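Local coordinates for putative tetR-family transcriptional regulatory protein (Streptomyces coelicolor, PDB 2DG8) that probably binds DNA through a helix-turn-helix motif and regulates transcription as a TetR-family repressor or activator, at residues E54-R58 with A119-L123. Coordinates in Å, arbitrary orientation, origin at the centre of the assembly. Residue numbers count along the deposited sequence, not the author numbering.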
ATOM      1  N   GLU A  54     -14.362   9.296  14.531  1.00 42.49           N
ATOM      2  CA  GLU A  54     -14.570   8.945  13.134  1.00 41.92           C
ATOM      3  C   GLU A  54     -14.588  10.182  12.248  1.00 39.54           C
ATOM      4  O   GLU A  54     -13.901  10.222  11.233  1.00 38.76           O
ATOM      5  CB  GLU A  54     -15.875   8.168  12.938  1.00 45.27           C
ATOM      6  CG  GLU A  54     -15.998   7.619  11.520  1.00 49.75           C
ATOM      7  CD  GLU A  54     -17.313   6.913  11.251  1.00 54.40           C
ATOM      8  OE1 GLU A  54     -17.309   5.938  10.462  1.00 56.36           O
ATOM      9  OE2 GLU A  54     -18.348   7.336  11.814  1.00 56.80           O
ATOM     10  N   GLN A  55     -15.376  11.188  12.615  1.00 36.30           N
ATOM     11  CA  GLN A  55     -15.415  12.402  11.812  1.00 34.53           C
ATOM     12  C   GLN A  55     -14.022  13.035  11.788  1.00 34.47           C
ATOM     13  O   GLN A  55     -13.564  13.520  10.755  1.00 34.68           O
ATOM     14  CB  GLN A  55     -16.407  13.408  12.386  1.00 35.34           C
ATOM     15  CG  GLN A  55     -16.390  14.726  11.636  1.00 35.58           C
ATOM     16  CD  GLN A  55     -17.270  15.768  12.281  1.00 38.99           C
ATOM     17  OE1 GLN A  55     -16.985  16.250  13.380  1.00 39.78           O
ATOM     18  NE2 GLN A  55     -18.357  16.116  11.606  1.00 37.91           N
ATOM     19  N   LEU A  56     -13.364  13.035  12.943  1.00 33.26           N
ATOM     20  CA  LEU A  56     -12.018  13.593  13.080  1.00 34.69           C
ATOM     21  C   LEU A  56     -11.091  12.865  12.099  1.00 34.18           C
ATOM     22  O   LEU A  56     -10.398  13.496  11.299  1.00 34.04           O
ATOM     23  CB  LEU A  56     -11.543  13.403  14.534  1.00 32.51           C
ATOM     24  CG  LEU A  56     -10.311  14.090  15.144  1.00 37.89           C
ATOM     25  CD1 LEU A  56      -9.147  13.145  15.108  1.00 39.72           C
ATOM     26  CD2 LEU A  56      -9.995  15.415  14.430  1.00 34.37           C
ATOM     27  N   LEU A  57     -11.098  11.536  12.146  1.00 33.89           N
ATOM     28  CA  LEU A  57     -10.251  10.752  11.251  1.00 36.95           C
ATOM     29  C   LEU A  57     -10.611  10.955   9.784  1.00 36.65           C
ATOM     30  O   LEU A  57      -9.732  11.040   8.920  1.00 38.93           O
ATOM     31  CB  LEU A  57     -10.330   9.264  11.594  1.00 36.11           C
ATOM     32  CG  LEU A  57      -9.645   8.834  12.896  1.00 36.51           C
ATOM     33  CD1 LEU A  57      -9.728   7.331  13.039  1.00 34.90           C
ATOM     34  CD2 LEU A  57      -8.191   9.283  12.891  1.00 37.21           C
ATOM     35  N   ARG A  58     -11.902  11.039   9.497  1.00 37.44           N
ATOM     36  CA  ARG A  58     -12.338  11.237   8.122  1.00 39.54           C
ATOM     37  C   ARG A  58     -11.869  12.593   7.616  1.00 38.82           C
ATOM     38  O   ARG A  58     -11.383  12.702   6.487  1.00 38.93           O
ATOM     39  CB  ARG A  58     -13.863  11.125   8.016  1.00 40.75           C
ATOM     40  CG  ARG A  58     -14.396   9.724   8.348  1.00 43.93           C
ATOM     41  CD  ARG A  58     -15.919   9.669   8.326  1.00 48.52           C
ATOM     42  NE  ARG A  58     -16.466   9.664   6.975  1.00 54.13           N
ATOM     43  CZ  ARG A  58     -16.423   8.616   6.154  1.00 58.57           C
ATOM     44  NH1 ARG A  58     -15.858   7.479   6.545  1.00 60.75           N
ATOM     45  NH2 ARG A  58     -16.947   8.704   4.936  1.00 60.33           N
ATOM     46  N   ALA A 119     -16.050   1.431   5.541  1.00 43.62           N
ATOM     47  CA  ALA A 119     -16.551   2.799   5.514  1.00 43.32           C
ATOM     48  C   ALA A 119     -15.470   3.765   5.033  1.00 43.84           C
ATOM     49  O   ALA A 119     -15.758   4.735   4.324  1.00 43.11           O
ATOM     50  CB  ALA A 119     -17.034   3.209   6.895  1.00 44.72           C
ATOM     51  N   TYR A 120     -14.220   3.497   5.403  1.00 42.12           N
ATOM     52  CA  TYR A 120     -13.138   4.383   4.995  1.00 42.34           C
ATOM     53  C   TYR A 120     -12.722   4.256   3.531  1.00 40.94           C
ATOM     54  O   TYR A 120     -11.913   5.048   3.045  1.00 38.89           O
ATOM     55  CB  TYR A 120     -11.927   4.213   5.919  1.00 42.45           C
ATOM     56  CG  TYR A 120     -12.136   4.848   7.281  1.00 43.90           C
ATOM     57  CD1 TYR A 120     -12.623   4.104   8.355  1.00 44.24           C
ATOM     58  CD2 TYR A 120     -11.882   6.209   7.485  1.00 44.64           C
ATOM     59  CE1 TYR A 120     -12.854   4.696   9.601  1.00 44.10           C
ATOM     60  CE2 TYR A 120     -12.112   6.812   8.729  1.00 44.03           C
ATOM     61  CZ  TYR A 120     -12.597   6.047   9.779  1.00 43.99           C
ATOM     62  OH  TYR A 120     -12.824   6.627  11.004  1.00 46.96           O
ATOM     63  N   ARG A 121     -13.283   3.275   2.823  1.00 39.83           N
ATOM     64  CA  ARG A 121     -12.966   3.103   1.413  1.00 37.34           C
ATOM     65  C   ARG A 121     -13.632   4.216   0.611  1.00 38.09           C
ATOM     66  O   ARG A 121     -13.350   4.399  -0.578  1.00 36.82           O
ATOM     67  CB  ARG A 121     -13.406   1.722   0.930  1.00 37.70           C
ATOM     68  CG  ARG A 121     -12.575   0.626   1.565  1.00 37.92           C
ATOM     69  CD  ARG A 121     -12.956  -0.757   1.104  1.00 38.54           C
ATOM     70  NE  ARG A 121     -12.377  -1.761   1.993  1.00 39.04           N
ATOM     71  CZ  ARG A 121     -12.678  -3.053   1.963  1.00 42.22           C
ATOM     72  NH1 ARG A 121     -12.098  -3.886   2.814  1.00 43.48           N
ATOM     73  NH2 ARG A 121     -13.560  -3.511   1.081  1.00 44.21           N
ATOM     74  N   GLU A 122     -14.520   4.958   1.269  1.00 36.93           N
ATOM     75  CA  GLU A 122     -15.173   6.102   0.634  1.00 40.85           C
ATOM     76  C   GLU A 122     -14.071   7.139   0.429  1.00 40.30           C
ATOM     77  O   GLU A 122     -14.076   7.898  -0.540  1.00 41.08           O
ATOM     78  CB  GLU A 122     -16.236   6.712   1.553  1.00 42.70           C
ATOM     79  CG  GLU A 122     -17.555   5.976   1.588  1.00 48.59           C
ATOM     80  CD  GLU A 122     -18.526   6.592   2.580  1.00 51.28           C
ATOM     81  OE1 GLU A 122     -18.685   7.833   2.568  1.00 53.79           O
ATOM     82  OE2 GLU A 122     -19.131   5.835   3.367  1.00 50.45           O
ATOM     83  N   LEU A 123     -13.132   7.161   1.370  1.00 38.94           N
ATOM     84  CA  LEU A 123     -12.009   8.080   1.317  1.00 40.97           C
ATOM     85  C   LEU A 123     -11.063   7.692   0.188  1.00 39.93           C
ATOM     86  O   LEU A 123     -10.715   8.521  -0.650  1.00 38.91           O
ATOM     87  CB  LEU A 123     -11.244   8.061   2.643  1.00 45.45           C
ATOM     88  CG  LEU A 123     -11.315   9.314   3.518  1.00 48.19           C
ATOM     89  CD1 LEU A 123     -10.670  10.478   2.780  1.00 49.59           C
ATOM     90  CD2 LEU A 123     -12.764   9.622   3.869  1.00 48.53           C
TER
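A119 opens the approach of the C-terminal region to the start of helix 53-77. Its carbonyl O lies 3.5 Å from R58 NH1, near the guanidinium plane but not hydrogen-bonded, and its CB points toward helix 53-77, in the direction of E54, 4.5 Å from E54 OE1. Y120, the last residue of the 3-10 segment, reaches across to helix 53-77: its OH comes within 3.4 Å of E54 CG and 3.7 Å of L57 CB, so the phenol end rests against the helix, while R58 CG lies 3.7 Å from Y120 CE2 and R58 NH1 is over one ring face. R58 CZ is 5.7 Å from the centroid of the Y120 ring, so any cation-pi attraction is weak at most. E122 closes the outer edge with a salt bridge, E122 OE1 to R58 NH2 at 3.1 Å; it also packs on R162 of the second subunit. L123, near the start of helix 121-135, puts CD2 over a guanidinium face, 4.4 Å from R58 NH2. R58 and Y120 together thus join the helix that follows the DNA-binding helices to the C-terminal region of this TetR-type fold, by one charge pair and by packing of R58, L57 and E54 on Y120; with no hydrogen bond between the segments, the interface depends on side-chain fit and electrostatics.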